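Local coordinates for ABC transporter sugar binding protein (Xanthomonas axonopodis pv. citri, PDB 3UOR) that probably binds maltose or related sugars in the periplasm and delivers them to an ABC transporter, at residues S113-Y121 and W318-Q326; W166-K177 and F229-W238. One frame throughout, in Å; residues are numbered along the deposited sequence.

Interaction 1. Residues S113-Y121 and W318-Q326; sequences SKIVDPADY and WKLIEYLSQ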
loop_
_atom_site.group_PDB
_atom_site.type_symbol
_atom_site.label_atom_id
_atom_site.label_comp_id
_atom_site.label_asym_id
_atom_site.label_seq_id
_atom_site.Cartn_x
_atom_site.Cartn_y
_atom_site.Cartn_z
ATOM N N SER A 113 -23.743 -5.413 -11.192
ATOM C CA SER A 113 -22.722 -6.358 -11.628
ATOM C C SER A 113 -22.719 -7.592 -10.756
ATOM O O SER A 113 -22.593 -7.501 -9.527
ATOM C CB SER A 113 -21.330 -5.722 -11.606
ATOM O OG SER A 113 -20.334 -6.717 -11.799
ATOM N N LYS A 114 -22.857 -8.743 -11.398
ATOM C CA LYS A 114 -22.731 -10.024 -10.718
ATOM C C LYS A 114 -21.286 -10.208 -10.266
ATOM O O LYS A 114 -21.021 -10.613 -9.132
ATOM C CB LYS A 114 -23.115 -11.162 -11.665
ATOM C CG LYS A 114 -23.081 -12.548 -11.025
ATOM C CD LYS A 114 -24.249 -12.746 -10.056
ATOM C CE LYS A 114 -24.263 -14.158 -9.460
ATOM N NZ LYS A 114 -24.261 -15.231 -10.498
ATOM N N ILE A 115 -20.358 -9.889 -11.163
ATOM C CA ILE A 115 -18.948 -10.169 -10.941
ATOM C C ILE A 115 -18.369 -9.361 -9.769
ATOM O O ILE A 115 -17.695 -9.898 -8.914
ATOM C CB ILE A 115 -18.123 -9.943 -12.221
ATOM C CG1 ILE A 115 -18.295 -11.141 -13.169
ATOM C CG2 ILE A 115 -16.641 -9.761 -11.885
ATOM C CD1 ILE A 115 -18.143 -10.754 -14.632
ATOM N N VAL A 116 -18.690 -8.083 -9.711
ATOM C CA VAL A 116 -18.178 -7.215 -8.672
ATOM C C VAL A 116 -19.107 -7.131 -7.480
ATOM O O VAL A 116 -20.051 -6.345 -7.456
ATOM C CB VAL A 116 -17.943 -5.817 -9.216
ATOM C CG1 VAL A 116 -17.319 -4.919 -8.129
ATOM C CG2 VAL A 116 -17.054 -5.899 -10.444
ATOM N N ASP A 117 -18.795 -7.918 -6.466
ATOM C CA ASP A 117 -19.589 -7.987 -5.259
ATOM C C ASP A 117 -18.787 -7.365 -4.108
ATOM O O ASP A 117 -17.777 -7.914 -3.699
ATOM C CB ASP A 117 -19.876 -9.465 -4.989
ATOM C CG ASP A 117 -20.469 -9.713 -3.629
ATOM O OD1 ASP A 117 -20.863 -8.737 -2.950
ATOM O OD2 ASP A 117 -20.535 -10.903 -3.239
ATOM N N PRO A 118 -19.250 -6.220 -3.574
ATOM C CA PRO A 118 -18.457 -5.496 -2.577
ATOM C C PRO A 118 -18.170 -6.336 -1.351
ATOM O O PRO A 118 -17.117 -6.166 -0.741
ATOM C CB PRO A 118 -19.356 -4.322 -2.201
ATOM C CG PRO A 118 -20.249 -4.137 -3.404
ATOM C CD PRO A 118 -20.521 -5.536 -3.872
ATOM N N ALA A 119 -19.078 -7.235 -0.988
ATOM C CA ALA A 119 -18.875 -8.023 0.229
ATOM C C ALA A 119 -17.691 -8.981 0.091
ATOM O O ALA A 119 -17.193 -9.504 1.083
ATOM C CB ALA A 119 -20.157 -8.809 0.594
ATOM N N ASP A 120 -17.247 -9.226 -1.138
ATOM C CA ASP A 120 -16.124 -10.152 -1.355
ATOM C C ASP A 120 -14.772 -9.422 -1.332
ATOM O O ASP A 120 -13.718 -10.057 -1.397
ATOM C CB ASP A 120 -16.303 -10.887 -2.682
ATOM C CG ASP A 120 -15.284 -11.996 -2.896
ATOM O OD1 ASP A 120 -14.680 -12.040 -4.000
ATOM O OD2 ASP A 120 -15.086 -12.810 -1.968
ATOM N N TYR A 121 -14.805 -8.088 -1.240
ATOM C CA TYR A 121 -13.576 -7.290 -1.233
ATOM C C TYR A 121 -13.105 -7.017 0.193
ATOM O O TYR A 121 -13.908 -6.780 1.095
ATOM C CB TYR A 121 -13.792 -5.952 -1.961
ATOM C CG TYR A 121 -13.757 -6.075 -3.470
ATOM C CD1 TYR A 121 -12.662 -5.644 -4.190
ATOM C CD2 TYR A 121 -14.815 -6.649 -4.175
ATOM C CE1 TYR A 121 -12.618 -5.763 -5.562
ATOM C CE2 TYR A 121 -14.774 -6.769 -5.559
ATOM C CZ TYR A 121 -13.679 -6.321 -6.241
ATOM O OH TYR A 121 -13.611 -6.416 -7.612
ATOM N N TRP A 318 -17.036 0.101 -18.319
ATOM C CA TRP A 318 -17.353 -0.715 -17.167
ATOM C C TRP A 318 -17.039 -2.187 -17.424
ATOM O O TRP A 318 -16.526 -2.874 -16.550
ATOM C CB TRP A 318 -18.814 -0.587 -16.760
ATOM C CG TRP A 318 -19.142 -1.649 -15.769
ATOM C CD1 TRP A 318 -19.903 -2.763 -15.974
ATOM C CD2 TRP A 318 -18.652 -1.739 -14.427
ATOM N NE1 TRP A 318 -19.941 -3.530 -14.827
ATOM C CE2 TRP A 318 -19.183 -2.918 -13.864
ATOM C CE3 TRP A 318 -17.834 -0.923 -13.636
ATOM C CZ2 TRP A 318 -18.920 -3.302 -12.549
ATOM C CZ3 TRP A 318 -17.573 -1.305 -12.337
ATOM C CH2 TRP A 318 -18.115 -2.486 -11.805
ATOM N N LYS A 319 -17.361 -2.685 -18.612
ATOM C CA LYS A 319 -17.109 -4.102 -18.914
ATOM C C LYS A 319 -15.629 -4.439 -18.778
ATOM O O LYS A 319 -15.269 -5.512 -18.301
ATOM C CB LYS A 319 -17.600 -4.475 -20.321
ATOM C CG LYS A 319 -19.121 -4.510 -20.478
ATOM C CD LYS A 319 -19.495 -4.822 -21.925
ATOM C CE LYS A 319 -21.007 -4.908 -22.143
ATOM N NZ LYS A 319 -21.539 -6.261 -21.813
ATOM N N LEU A 320 -14.770 -3.526 -19.213
ATOM C CA LEU A 320 -13.340 -3.742 -19.076
ATOM C C LEU A 320 -12.950 -3.854 -17.598
ATOM O O LEU A 320 -12.130 -4.696 -17.222
ATOM C CB LEU A 320 -12.556 -2.622 -19.758
ATOM C CG LEU A 320 -11.082 -2.581 -19.395
ATOM C CD1 LEU A 320 -10.395 -3.867 -19.783
ATOM C CD2 LEU A 320 -10.417 -1.395 -20.059
ATOM N N ILE A 321 -13.552 -3.027 -16.754
ATOM C CA ILE A 321 -13.174 -3.006 -15.344
ATOM C C ILE A 321 -13.662 -4.268 -14.660
ATOM O O ILE A 321 -12.976 -4.852 -13.809
ATOM C CB ILE A 321 -13.734 -1.782 -14.611
ATOM C CG1 ILE A 321 -12.975 -0.518 -15.025
ATOM C CG2 ILE A 321 -13.586 -1.955 -13.118
ATOM C CD1 ILE A 321 -13.454 0.714 -14.307
ATOM N N GLU A 322 -14.848 -4.692 -15.068
ATOM C CA GLU A 322 -15.464 -5.894 -14.558
ATOM C C GLU A 322 -14.611 -7.094 -14.915
ATOM O O GLU A 322 -14.386 -7.958 -14.076
ATOM C CB GLU A 322 -16.857 -6.051 -15.157
ATOM C CG GLU A 322 -17.710 -7.050 -14.425
ATOM C CD GLU A 322 -19.093 -7.171 -15.037
ATOM O OE1 GLU A 322 -19.197 -7.700 -16.162
ATOM O OE2 GLU A 322 -20.067 -6.745 -14.394
ATOM N N TYR A 323 -14.133 -7.136 -16.158
ATOM C CA TYR A 323 -13.244 -8.208 -16.615
ATOM C C TYR A 323 -12.008 -8.283 -15.718
ATOM O O TYR A 323 -11.618 -9.363 -15.269
ATOM C CB TYR A 323 -12.829 -7.980 -18.072
ATOM C CG TYR A 323 -11.763 -8.932 -18.582
ATOM C CD1 TYR A 323 -12.097 -10.183 -19.085
ATOM C CD2 TYR A 323 -10.426 -8.570 -18.566
ATOM C CE1 TYR A 323 -11.116 -11.051 -19.551
ATOM C CE2 TYR A 323 -9.438 -9.427 -19.019
ATOM C CZ TYR A 323 -9.784 -10.661 -19.508
ATOM O OH TYR A 323 -8.784 -11.499 -19.954
ATOM N N LEU A 324 -11.408 -7.126 -15.444
ATOM C CA LEU A 324 -10.211 -7.069 -14.615
ATOM C C LEU A 324 -10.550 -7.356 -13.161
ATOM O O LEU A 324 -9.654 -7.535 -12.343
ATOM C CB LEU A 324 -9.523 -5.715 -14.743
ATOM C CG LEU A 324 -8.890 -5.475 -16.109
ATOM C CD1 LEU A 324 -8.302 -4.075 -16.177
ATOM C CD2 LEU A 324 -7.827 -6.532 -16.384
ATOM N N SER A 325 -11.849 -7.410 -12.854
ATOM C CA SER A 325 -12.308 -7.793 -11.515
ATOM C C SER A 325 -12.655 -9.284 -11.377
ATOM O O SER A 325 -13.021 -9.732 -10.289
ATOM C CB SER A 325 -13.517 -6.964 -11.102
ATOM O OG SER A 325 -13.249 -5.587 -11.214
ATOM N N GLN A 326 -12.561 -10.043 -12.466
ATOM C CA GLN A 326 -12.810 -11.491 -12.406
ATOM C C GLN A 326 -11.697 -12.245 -11.680
ATOM O O GLN A 326 -10.507 -12.055 -11.964
ATOM C CB GLN A 326 -12.994 -12.057 -13.815
ATOM C CG GLN A 326 -14.229 -11.485 -14.555
ATOM C CD GLN A 326 -14.321 -12.008 -15.978
ATOM O OE1 GLN A 326 -13.483 -12.791 -16.408
ATOM N NE2 GLN A 326 -15.343 -11.580 -16.711
HETATM O O HOH W 1 -22.486 -9.116 -13.917
HETATM O O HOH W 2 -11.583 -5.661 -8.909
#

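Interaction 2. Residues W166-K177 and F229-W238; sequences WAEMEQVMAAIK and FYDNMYQQGW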
loop_
_atom_site.group_PDB
_atom_site.type_symbol
_atom_site.label_atom_id
_atom_site.label_comp_id
_atom_site.label_asym_id
_atom_site.label_seq_id
_atom_site.Cartn_x
_atom_site.Cartn_y
_atom_site.Cartn_z
ATOM N N TRP A 166 3.570 -6.772 19.187
ATOM C CA TRP A 166 4.704 -5.879 19.361
ATOM C C TRP A 166 5.717 -6.396 20.378
ATOM O O TRP A 166 6.913 -6.477 20.074
ATOM C CB TRP A 166 4.218 -4.494 19.755
ATOM C CG TRP A 166 3.691 -3.680 18.570
ATOM C CD1 TRP A 166 3.376 -4.145 17.319
ATOM C CD2 TRP A 166 3.401 -2.277 18.560
ATOM N NE1 TRP A 166 2.913 -3.114 16.534
ATOM C CE2 TRP A 166 2.925 -1.956 17.270
ATOM C CE3 TRP A 166 3.506 -1.254 19.522
ATOM C CZ2 TRP A 166 2.562 -0.647 16.906
ATOM C CZ3 TRP A 166 3.144 0.042 19.164
ATOM C CH2 TRP A 166 2.681 0.334 17.867
ATOM N N ALA A 167 5.258 -6.753 21.580
ATOM C CA ALA A 167 6.192 -7.209 22.619
ATOM C C ALA A 167 6.945 -8.471 22.203
ATOM O O ALA A 167 8.153 -8.581 22.422
ATOM C CB ALA A 167 5.484 -7.434 23.949
ATOM N N GLU A 168 6.234 -9.428 21.607
ATOM C CA GLU A 168 6.884 -10.623 21.069
ATOM C C GLU A 168 7.919 -10.222 20.002
ATOM O O GLU A 168 9.005 -10.789 19.918
ATOM C CB GLU A 168 5.847 -11.575 20.457
ATOM C CG GLU A 168 4.858 -12.150 21.468
ATOM C CD GLU A 168 3.697 -12.893 20.826
ATOM O OE1 GLU A 168 3.583 -12.891 19.566
ATOM O OE2 GLU A 168 2.900 -13.487 21.589
ATOM N N MET A 169 7.571 -9.246 19.176
ATOM C CA MET A 169 8.483 -8.815 18.132
ATOM C C MET A 169 9.771 -8.255 18.755
ATOM O O MET A 169 10.889 -8.552 18.294
ATOM C CB MET A 169 7.825 -7.771 17.226
ATOM C CG MET A 169 8.605 -7.562 15.931
ATOM S SD MET A 169 7.922 -6.253 14.921
ATOM C CE MET A 169 9.188 -6.187 13.662
ATOM N N GLU A 170 9.615 -7.458 19.812
ATOM C CA GLU A 170 10.783 -6.885 20.490
ATOM C C GLU A 170 11.709 -7.972 21.059
ATOM O O GLU A 170 12.934 -7.922 20.878
ATOM C CB GLU A 170 10.344 -5.907 21.587
ATOM C CG GLU A 170 9.549 -4.736 21.027
ATOM C CD GLU A 170 9.474 -3.573 22.005
ATOM O OE1 GLU A 170 9.607 -3.797 23.223
ATOM O OE2 GLU A 170 9.276 -2.428 21.556
ATOM N N GLN A 171 11.127 -8.965 21.726
ATOM C CA GLN A 171 11.912 -10.073 22.275
ATOM C C GLN A 171 12.617 -10.875 21.183
ATOM O O GLN A 171 13.778 -11.217 21.328
ATOM C CB GLN A 171 11.041 -10.990 23.117
ATOM C CG GLN A 171 10.511 -10.306 24.343
ATOM C CD GLN A 171 11.636 -9.957 25.282
ATOM O OE1 GLN A 171 12.514 -10.783 25.540
ATOM N NE2 GLN A 171 11.636 -8.727 25.781
ATOM N N VAL A 172 11.922 -11.168 20.085
ATOM C CA VAL A 172 12.555 -11.891 18.975
ATOM C C VAL A 172 13.712 -11.068 18.391
ATOM O O VAL A 172 14.804 -11.580 18.137
ATOM C CB VAL A 172 11.556 -12.212 17.843
ATOM C CG1 VAL A 172 12.306 -12.714 16.625
ATOM C CG2 VAL A 172 10.513 -13.241 18.314
ATOM N N MET A 173 13.478 -9.779 18.178
ATOM C CA MET A 173 14.542 -8.937 17.635
ATOM C C MET A 173 15.734 -8.878 18.581
ATOM O O MET A 173 16.876 -8.925 18.140
ATOM C CB MET A 173 14.040 -7.531 17.275
ATOM C CG MET A 173 13.151 -7.525 16.008
ATOM S SD MET A 173 12.643 -5.863 15.530
ATOM C CE MET A 173 11.628 -5.366 16.931
ATOM N N ALA A 174 15.479 -8.784 19.877
ATOM C CA ALA A 174 16.596 -8.728 20.829
ATOM C C ALA A 174 17.335 -10.062 20.766
ATOM O O ALA A 174 18.561 -10.110 20.843
ATOM C CB ALA A 174 16.102 -8.446 22.239
ATOM N N ALA A 175 16.586 -11.148 20.578
ATOM C CA ALA A 175 17.196 -12.474 20.562
ATOM C C ALA A 175 18.094 -12.624 19.324
ATOM O O ALA A 175 19.178 -13.208 19.388
ATOM C CB ALA A 175 16.125 -13.576 20.620
ATOM N N ILE A 176 17.659 -12.064 18.207
ATOM C CA ILE A 176 18.450 -12.121 16.975
ATOM C C ILE A 176 19.695 -11.257 17.116
ATOM O O ILE A 176 20.791 -11.636 16.699
ATOM C CB ILE A 176 17.615 -11.652 15.754
ATOM C CG1 ILE A 176 16.476 -12.635 15.491
ATOM C CG2 ILE A 176 18.488 -11.494 14.532
ATOM C CD1 ILE A 176 15.558 -12.256 14.352
ATOM N N LYS A 177 19.520 -10.094 17.730
ATOM C CA LYS A 177 20.618 -9.161 17.891
ATOM C C LYS A 177 21.734 -9.794 18.734
ATOM O O LYS A 177 22.911 -9.696 18.384
ATOM C CB LYS A 177 20.125 -7.851 18.502
ATOM C CG LYS A 177 21.221 -6.779 18.675
ATOM C CD LYS A 177 21.690 -6.224 17.337
ATOM C CE LYS A 177 22.735 -5.145 17.561
ATOM N NZ LYS A 177 23.030 -4.402 16.315
ATOM N N PHE A 229 7.428 2.938 19.404
ATOM C CA PHE A 229 7.763 1.565 18.988
ATOM C C PHE A 229 8.777 1.582 17.828
ATOM O O PHE A 229 9.781 0.873 17.846
ATOM C CB PHE A 229 6.474 0.833 18.567
ATOM C CG PHE A 229 6.678 -0.600 18.155
ATOM C CD1 PHE A 229 7.154 -1.540 19.062
ATOM C CD2 PHE A 229 6.338 -1.018 16.870
ATOM C CE1 PHE A 229 7.323 -2.869 18.686
ATOM C CE2 PHE A 229 6.497 -2.332 16.483
ATOM C CZ PHE A 229 6.988 -3.275 17.393
ATOM N N TYR A 230 8.511 2.416 16.826
ATOM C CA TYR A 230 9.384 2.553 15.665
ATOM C C TYR A 230 10.788 3.110 16.032
ATOM O O TYR A 230 11.815 2.538 15.665
ATOM C CB TYR A 230 8.683 3.462 14.645
ATOM C CG TYR A 230 9.475 3.828 13.414
ATOM C CD1 TYR A 230 9.510 2.978 12.304
ATOM C CD2 TYR A 230 10.140 5.054 13.323
ATOM C CE1 TYR A 230 10.204 3.335 11.149
ATOM C CE2 TYR A 230 10.845 5.414 12.172
ATOM C CZ TYR A 230 10.860 4.552 11.086
ATOM O OH TYR A 230 11.535 4.880 9.934
ATOM N N ASP A 231 10.837 4.214 16.763
ATOM C CA ASP A 231 12.133 4.798 17.160
ATOM C C ASP A 231 12.942 3.805 18.003
ATOM O O ASP A 231 14.154 3.641 17.816
ATOM C CB ASP A 231 11.897 6.083 17.942
ATOM C CG ASP A 231 13.189 6.803 18.300
ATOM O OD1 ASP A 231 14.160 6.744 17.511
ATOM O OD2 ASP A 231 13.210 7.451 19.364
ATOM N N ASN A 232 12.267 3.122 18.920
ATOM C CA ASN A 232 12.952 2.184 19.812
ATOM C C ASN A 232 13.800 1.149 19.066
ATOM O O ASN A 232 14.858 0.768 19.543
ATOM C CB ASN A 232 11.955 1.476 20.732
ATOM C CG ASN A 232 12.642 0.612 21.766
ATOM O OD1 ASN A 232 13.381 1.107 22.615
ATOM N ND2 ASN A 232 12.394 -0.688 21.708
ATOM N N MET A 233 13.333 0.683 17.909
ATOM C CA MET A 233 14.061 -0.347 17.167
ATOM C C MET A 233 15.437 0.145 16.709
ATOM O O MET A 233 16.390 -0.619 16.674
ATOM C CB MET A 233 13.266 -0.811 15.936
ATOM C CG MET A 233 11.917 -1.476 16.271
ATOM S SD MET A 233 11.212 -2.290 14.810
ATOM C CE MET A 233 9.481 -2.013 15.155
ATOM N N TYR A 234 15.537 1.402 16.297
ATOM C CA TYR A 234 16.853 1.922 15.937
ATOM C C TYR A 234 17.715 2.148 17.167
ATOM O O TYR A 234 18.901 1.852 17.141
ATOM C CB TYR A 234 16.754 3.223 15.144
ATOM C CG TYR A 234 15.934 3.092 13.891
ATOM C CD1 TYR A 234 16.526 2.836 12.661
ATOM C CD2 TYR A 234 14.552 3.207 13.946
ATOM C CE1 TYR A 234 15.746 2.724 11.515
ATOM C CE2 TYR A 234 13.773 3.096 12.815
ATOM C CZ TYR A 234 14.366 2.846 11.613
ATOM O OH TYR A 234 13.559 2.762 10.505
ATOM N N GLN A 235 17.120 2.664 18.239
ATOM C CA GLN A 235 17.911 3.001 19.412
ATOM C C GLN A 235 18.407 1.753 20.133
ATOM O O GLN A 235 19.427 1.816 20.826
ATOM C CB GLN A 235 17.184 3.954 20.378
ATOM C CG GLN A 235 16.621 5.253 19.767
ATOM C CD GLN A 235 17.584 5.976 18.838
ATOM O OE1 GLN A 235 18.794 5.807 18.916
ATOM N NE2 GLN A 235 17.040 6.792 17.955
ATOM N N GLN A 236 17.711 0.621 19.980
ATOM C CA GLN A 236 18.190 -0.621 20.603
ATOM C C GLN A 236 19.247 -1.283 19.719
ATOM O O GLN A 236 19.907 -2.225 20.133
ATOM C CB GLN A 236 17.058 -1.622 20.856
ATOM C CG GLN A 236 15.949 -1.125 21.739
ATOM C CD GLN A 236 16.409 -0.873 23.148
ATOM O OE1 GLN A 236 17.439 -1.393 23.580
ATOM N NE2 GLN A 236 15.647 -0.066 23.881
ATOM N N GLY A 237 19.403 -0.790 18.498
ATOM C CA GLY A 237 20.328 -1.395 17.560
ATOM C C GLY A 237 19.702 -2.581 16.839
ATOM O O GLY A 237 20.423 -3.404 16.263
ATOM N N TRP A 238 18.372 -2.682 16.868
ATOM C CA TRP A 238 17.687 -3.789 16.175
ATOM C C TRP A 238 17.619 -3.485 14.683
ATOM O O TRP A 238 17.806 -4.375 13.846
ATOM C CB TRP A 238 16.286 -4.046 16.740
ATOM C CG TRP A 238 16.291 -4.419 18.183
ATOM C CD1 TRP A 238 17.301 -5.014 18.864
ATOM C CD2 TRP A 238 15.227 -4.226 19.123
ATOM N NE1 TRP A 238 16.939 -5.211 20.174
ATOM C CE2 TRP A 238 15.669 -4.732 20.361
ATOM C CE3 TRP A 238 13.939 -3.688 19.036
ATOM C CZ2 TRP A 238 14.874 -4.699 21.512
ATOM C CZ3 TRP A 238 13.151 -3.649 20.180
ATOM C CH2 TRP A 238 13.622 -4.149 21.400
HETATM O O HOH W 3 10.469 -1.327 19.525
#

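Interaction 1. Residues S113-Y121 and W318-Q326
Glu322, on the last turns of helix 314-324, reaches across to the loop 113-121 and meets Trp318, Ile115 and Ser113 along the length of its chain. Its CB lies over one face of the Trp318 indole, one turn back on the same helix. With CG anti to the backbone N (chi1 -165°) and the chain extended beyond it, CG packs on Ile115 CB at 3.7 Å, the two side chains crossing at about a right angle. At the tip OE1 touches Ile115 CD1 at 3.6 Å, while OE2 accepts a hydrogen bond from Ser113 OG at 2.6 Å. That hydroxyl arrives on the anti side of the carboxylate, 25° out of its plane; Trp318 NE1 adds a weak bond to OE2. Ser113 OG in turn accepts from Val116 N at 3.0 Å, an ST motif that fixes the hydroxyl between loop and helix. Ser113 CB also abuts the edge of the indole, 3.5 Å from Trp318 CZ2. Next to this polar group Val116 CG2 fits between Trp318 CH2 and Ser325 CB, 3.8 Å from each. Ile115 CD1 reaches on to Gln326 NE2. At the far end a water joins Tyr121 OH to Ser325 OG, whose hydroxyl donates to Ile321 O. Arg343 ties both segments by hydrogen bonds to Ile115 O and Ser325 O. The buried contact thus joins the loop between helices 107-111 and 123-127 to the end of helix 314-324, Trp318 and Ser325 packed against strand 134-150, Ile321 and Leu324 against strand 303-307.

Interaction 2. Residues W166-K177 and F229-W238
Trp166 and Phe229 lie flat on each other at one end of two nearly parallel helices, the five-membered ring of the indole and the phenyl ring 3.7 Å apart between centroids with their planes at 1°. Phe229 CG stands anti to its own backbone N (chi1 -178°), which carries the ring across to one face of the indole and leaves Phe229 CB over the six-membered ring. Trp166 NE1 is hydrogen-bonded to Gln203. Met169 SD approaches the edge of the phenyl ring, 4.0 Å from Phe229 CZ, as a Met-aromatic contact. Farther along, Trp238 lies against the backbone of helix 166-180: Met173 CB, Ala174 N and Glu170 O line one face of its indole, and Gln236 CB covers the opposite face. The bent chain of Met173 brings CE to 3.5 Å from Trp238 CE3 and also against Met233 SD.

The looser flank is polar and partly open to solvent. There Glu170 OE2 lies at the edge of the Phe229 ring, 3.4 Å from CD1, but stays 3.6 Å from Asn232 ND2; a water bridges these two groups and also donates to Phe229 O. At the other end Lys177 NZ donates to Gly237 O at 2.8 Å, where positive phi at Gly237 closes helix 221-235 in a Schellman motif, and the ammonium has Arg184 O as a second acceptor.

The helix axes run 11.8 Å apart at 10°, a spacing filled by the large aromatic and methionine side chains. Phe200 of helix 195-202 meets both stacked rings, Val172 and Ile176 back onto strand 259-264, and Tyr230 and Tyr234 lean on helix 377-394.

Interactions 1 and 2 lie on opposite sides of the chain's centre, their own centres 42 Å apart and their nearest atoms about 23 Å apart, so neither touches the other. In sequence, 166-177 and 229-238 both fall between 113-121 and 318-326. The mixed sheet connects the two regions: interaction 1 rests on strands 134-150 and 303-307, while helix 166-180 of interaction 2 rests on strand 259-264, which pairs with 134-150. Such an arrangement is consistent with the two-lobed fold of periplasmic sugar-binding proteins, where the sugar is bound in the cleft between lobes. Both contacts are structural packing within the fold.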